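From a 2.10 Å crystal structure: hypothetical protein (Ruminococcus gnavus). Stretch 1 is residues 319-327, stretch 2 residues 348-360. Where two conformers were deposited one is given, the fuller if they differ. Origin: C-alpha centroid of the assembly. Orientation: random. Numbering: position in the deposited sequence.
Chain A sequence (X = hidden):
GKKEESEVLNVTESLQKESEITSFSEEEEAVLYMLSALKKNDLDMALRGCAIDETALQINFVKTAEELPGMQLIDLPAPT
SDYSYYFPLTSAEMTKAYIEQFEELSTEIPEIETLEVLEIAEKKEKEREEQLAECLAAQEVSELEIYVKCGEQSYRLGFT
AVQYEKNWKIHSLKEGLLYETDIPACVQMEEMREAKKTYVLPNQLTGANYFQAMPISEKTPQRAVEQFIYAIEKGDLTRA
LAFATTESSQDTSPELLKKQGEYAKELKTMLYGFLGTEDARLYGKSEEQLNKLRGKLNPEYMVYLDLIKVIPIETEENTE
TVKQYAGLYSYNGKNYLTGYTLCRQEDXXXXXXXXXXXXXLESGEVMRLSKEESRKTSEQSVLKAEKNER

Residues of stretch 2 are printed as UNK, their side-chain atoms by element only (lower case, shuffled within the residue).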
# COMPACT_ATOMS: atom_id res chain seq x y z
N THR A 319 7.73 29.10 -4.67
CA THR A 319 7.11 30.13 -3.82
C THR A 319 7.87 30.18 -2.49
O THR A 319 8.83 29.42 -2.29
CB THR A 319 5.63 29.80 -3.52
OG1 THR A 319 5.54 28.70 -2.60
CG2 THR A 319 4.88 29.47 -4.79
N GLU A 320 7.43 31.05 -1.58
CA GLU A 320 8.13 31.15 -0.30
C GLU A 320 7.97 29.86 0.51
O GLU A 320 8.79 29.58 1.39
CB GLU A 320 7.68 32.38 0.50
CG GLU A 320 8.81 33.02 1.31
CD GLU A 320 9.63 34.02 0.51
OE1 GLU A 320 9.82 33.81 -0.71
OE2 GLU A 320 10.08 35.02 1.10
N THR A 321 6.96 29.05 0.18
CA THR A 321 6.71 27.81 0.91
C THR A 321 6.88 26.49 0.13
O THR A 321 6.92 25.41 0.75
CB THR A 321 5.30 27.84 1.54
OG1 THR A 321 4.32 27.99 0.51
CG2 THR A 321 5.19 29.01 2.53
N VAL A 322 7.00 26.56 -1.19
CA VAL A 322 7.23 25.36 -1.99
C VAL A 322 8.43 25.52 -2.92
O VAL A 322 8.52 26.47 -3.68
CB VAL A 322 5.95 24.93 -2.74
CG1 VAL A 322 6.23 23.86 -3.78
CG2 VAL A 322 4.95 24.38 -1.73
N LYS A 323 9.37 24.58 -2.81
CA LYS A 323 10.62 24.65 -3.55
C LYS A 323 11.02 23.32 -4.18
O LYS A 323 10.85 22.25 -3.58
CB LYS A 323 11.73 25.15 -2.63
CG LYS A 323 11.44 26.53 -2.09
CD LYS A 323 12.64 27.17 -1.42
CE LYS A 323 12.29 28.57 -0.94
NZ LYS A 323 12.10 29.54 -2.06
N GLN A 324 11.56 23.39 -5.39
CA GLN A 324 12.03 22.20 -6.09
C GLN A 324 13.54 22.04 -5.98
O GLN A 324 14.31 23.01 -6.09
CB GLN A 324 11.63 22.26 -7.56
CG GLN A 324 10.16 21.98 -7.79
CD GLN A 324 9.78 22.13 -9.25
OE1 GLN A 324 10.27 21.41 -10.11
NE2 GLN A 324 8.89 23.07 -9.52
N TYR A 325 13.95 20.80 -5.75
CA TYR A 325 15.34 20.48 -5.53
C TYR A 325 15.66 19.22 -6.33
O TYR A 325 14.80 18.36 -6.51
CB TYR A 325 15.58 20.25 -4.03
CG TYR A 325 15.79 21.53 -3.25
CD1 TYR A 325 14.71 22.29 -2.79
CD2 TYR A 325 17.09 22.00 -2.99
CE1 TYR A 325 14.91 23.47 -2.09
CE2 TYR A 325 17.29 23.18 -2.30
CZ TYR A 325 16.20 23.91 -1.85
OH TYR A 325 16.43 25.09 -1.16
N ALA A 326 16.90 19.13 -6.80
CA ALA A 326 17.41 17.93 -7.46
C ALA A 326 18.31 17.16 -6.53
O ALA A 326 19.13 17.74 -5.83
CB ALA A 326 18.17 18.30 -8.72
N GLY A 327 18.15 15.84 -6.50
CA GLY A 327 19.05 14.95 -5.76
C GLY A 327 20.04 14.35 -6.75
O GLY A 327 19.64 13.88 -7.82
N UNK A 348 9.45 23.22 10.04
CA UNK A 348 10.46 23.15 9.00
C UNK A 348 9.92 22.48 7.75
O UNK A 348 8.71 22.49 7.50
N UNK A 349 10.83 21.88 6.99
CA UNK A 349 10.54 21.39 5.65
C UNK A 349 10.23 19.91 5.58
O UNK A 349 10.82 19.10 6.29
c UNK A 349 10.47 24.81 1.54
c UNK A 349 10.91 26.11 1.87
c UNK A 349 11.89 25.26 3.85
c UNK A 349 11.62 26.35 3.02
n UNK A 349 12.58 25.20 5.03
c UNK A 349 10.74 23.74 2.36
c UNK A 349 11.93 23.11 4.59
c UNK A 349 11.71 21.69 4.72
c UNK A 349 11.47 23.96 3.54
c UNK A 349 12.59 23.91 5.47
N UNK A 350 9.31 19.59 4.67
CA UNK A 350 8.91 18.21 4.34
C UNK A 350 8.94 17.98 2.85
O UNK A 350 9.02 18.93 2.05
c UNK A 350 7.49 17.96 4.82
n UNK A 350 5.91 16.18 7.19
c UNK A 350 7.36 17.92 6.33
o UNK A 350 5.02 18.19 6.74
c UNK A 350 5.99 17.44 6.77
N UNK A 351 8.86 16.71 2.47
CA UNK A 351 8.79 16.34 1.07
C UNK A 351 7.33 16.41 0.64
O UNK A 351 6.49 15.78 1.25
c UNK A 351 9.37 14.96 0.80
c UNK A 351 11.49 13.54 1.15
c UNK A 351 9.14 14.53 -0.64
c UNK A 351 10.88 14.94 1.11
N UNK A 352 7.03 17.20 -0.39
CA UNK A 352 5.68 17.19 -0.98
C UNK A 352 5.53 16.09 -2.02
O UNK A 352 4.57 15.33 -1.99
c UNK A 352 3.96 18.60 -2.23
c UNK A 352 3.58 20.02 -2.61
o UNK A 352 3.51 20.35 -3.79
c UNK A 352 5.34 18.54 -1.58
n UNK A 352 3.36 20.86 -1.62
N UNK A 353 6.53 15.95 -2.89
CA UNK A 353 6.56 14.85 -3.86
C UNK A 353 7.97 14.51 -4.32
O UNK A 353 8.90 15.29 -4.16
o UNK A 353 6.31 16.11 -5.91
c UNK A 353 5.68 15.16 -5.08
N UNK A 354 8.10 13.33 -4.89
CA UNK A 354 9.34 12.86 -5.46
C UNK A 354 9.40 13.24 -6.95
O UNK A 354 9.83 12.45 -7.79
c UNK A 354 10.61 11.61 -2.99
c UNK A 354 9.48 11.35 -5.23
c UNK A 354 9.55 9.41 -3.56
c UNK A 354 9.49 10.93 -3.75
N UNK A 355 8.99 14.47 -7.25
CA UNK A 355 9.03 14.99 -8.61
C UNK A 355 9.63 16.38 -8.61
O UNK A 355 9.69 17.06 -7.59
c UNK A 355 7.62 15.08 -9.19
o UNK A 355 6.87 16.08 -8.51
N UNK A 356 10.07 16.80 -9.78
CA UNK A 356 10.43 18.19 -10.02
C UNK A 356 10.01 18.56 -11.44
O UNK A 356 10.80 18.44 -12.38
c UNK A 356 11.92 18.39 -9.83
N UNK A 357 8.76 19.04 -11.58
CA UNK A 357 8.22 19.38 -12.88
C UNK A 357 9.12 20.34 -13.65
O UNK A 357 9.20 20.27 -14.88
c UNK A 357 6.52 19.56 -11.23
c UNK A 357 7.78 19.25 -10.50
c UNK A 357 6.90 20.07 -12.56
N UNK A 358 9.82 21.20 -12.92
CA UNK A 358 10.67 22.23 -13.51
C UNK A 358 11.84 21.67 -14.33
O UNK A 358 12.40 22.36 -15.19
c UNK A 358 11.19 23.14 -12.40
N UNK A 359 12.23 20.43 -14.05
CA UNK A 359 13.23 19.70 -14.83
C UNK A 359 12.61 18.50 -15.54
O UNK A 359 13.32 17.58 -15.95
c UNK A 359 16.28 19.56 -12.38
c UNK A 359 14.35 19.20 -13.92
c UNK A 359 15.96 21.11 -14.32
c UNK A 359 15.27 20.25 -13.28
N UNK A 360 11.28 18.52 -15.69
CA UNK A 360 10.52 17.44 -16.33
C UNK A 360 10.67 16.08 -15.64
O UNK A 360 10.47 15.04 -16.27
c UNK A 360 10.87 17.34 -17.82
o UNK A 360 10.15 16.27 -18.41

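Position 348 has no side-chain atoms and touches nothing on stretch 1: it is Gly348, whose phi of 173° and psi of -153° lie in a region that glycine enters easily. Position 349 carries one carbon and then fused five- and six-membered rings of eight carbons and one nitrogen, so it is Trp349. Its broad, buried ring suits a place where several groups converge: CH2 lies 3.9 Å from Lys323 CD and 4.1 Å from Glu320 O, and CZ3 lies 3.7 Å from Thr321 O, all approaching obliquely.

Position 350 has three carbons, the third bearing one oxygen and one nitrogen. This is Gln350, out of reach of stretch 1, with NE2 hydrogen-bonded elsewhere in the structure, as a buried amide needs. Position 351 has four carbons, forked at the first with one arm two carbons long: Ile351, a buried, beta-branched residue well suited to a strand. Position 352 repeats the pattern of three carbons with a terminal oxygen and nitrogen and is Gln352. Exposed and extended (chi1 and chi2 both t), it brings NE2 to 3.9 Å from Val322 CG2, while its polar end remains compatible with solvent.

Position 353 has one carbon and one oxygen and does not reach stretch 1; it is Ser353. Position 354 has four carbons forked at the second: Leu354, buried and out of reach of stretch 1. Position 355 again has one carbon and one oxygen, with no contact to stretch 1. It is Ser355, and both serines are short enough for Ser353 OG and Ser355 OG to share a 2.7 Å hydrogen bond across the intervening residue.

Position 356 has a single carbon, CB, 3.5 Å from Gln324 OE1; it is Ala356, compact enough to sit close beside the amide. At 357, three carbons close a ring onto the backbone nitrogen, giving Pro357. The ring holds phi near -53°, which fits the 3-10 segment 357-358, and its CD packs 3.3 Å from Gln324 OE1. Its N is 3.2 Å from Gln324 OE1 but has no hydrogen to share, leaving the hydrogen bond to the next residue's NH. Position 358 again has one carbon, CB, 3.0 Å from Gln324 OE1: Ala358, whose small side chain accompanies a backbone NH free to donate. Position 359 has four carbons forked at the second, and Leu359 sets CD1 4.3 Å from Ala326 CB, an apolar pairing. Position 360, one carbon and one oxygen, with the CA-to-CB bond directed away from stretch 1, is Ser360, exposed to solvent.

The contact works through side chains rather than strand pairing. Gln324 points toward stretch 2 and accepts the one hydrogen bond between the stretches, from Ala358 N to OE1 (2.9 Å, 157°), at a turn tightened by the 3.0 Å bond from Leu359 N to Ala356 O. Trp349 packs at the other end, and Ala326 with Leu359 adds an apolar touch.

Stretch 2 (348-360) GWQIQSLSAPALS
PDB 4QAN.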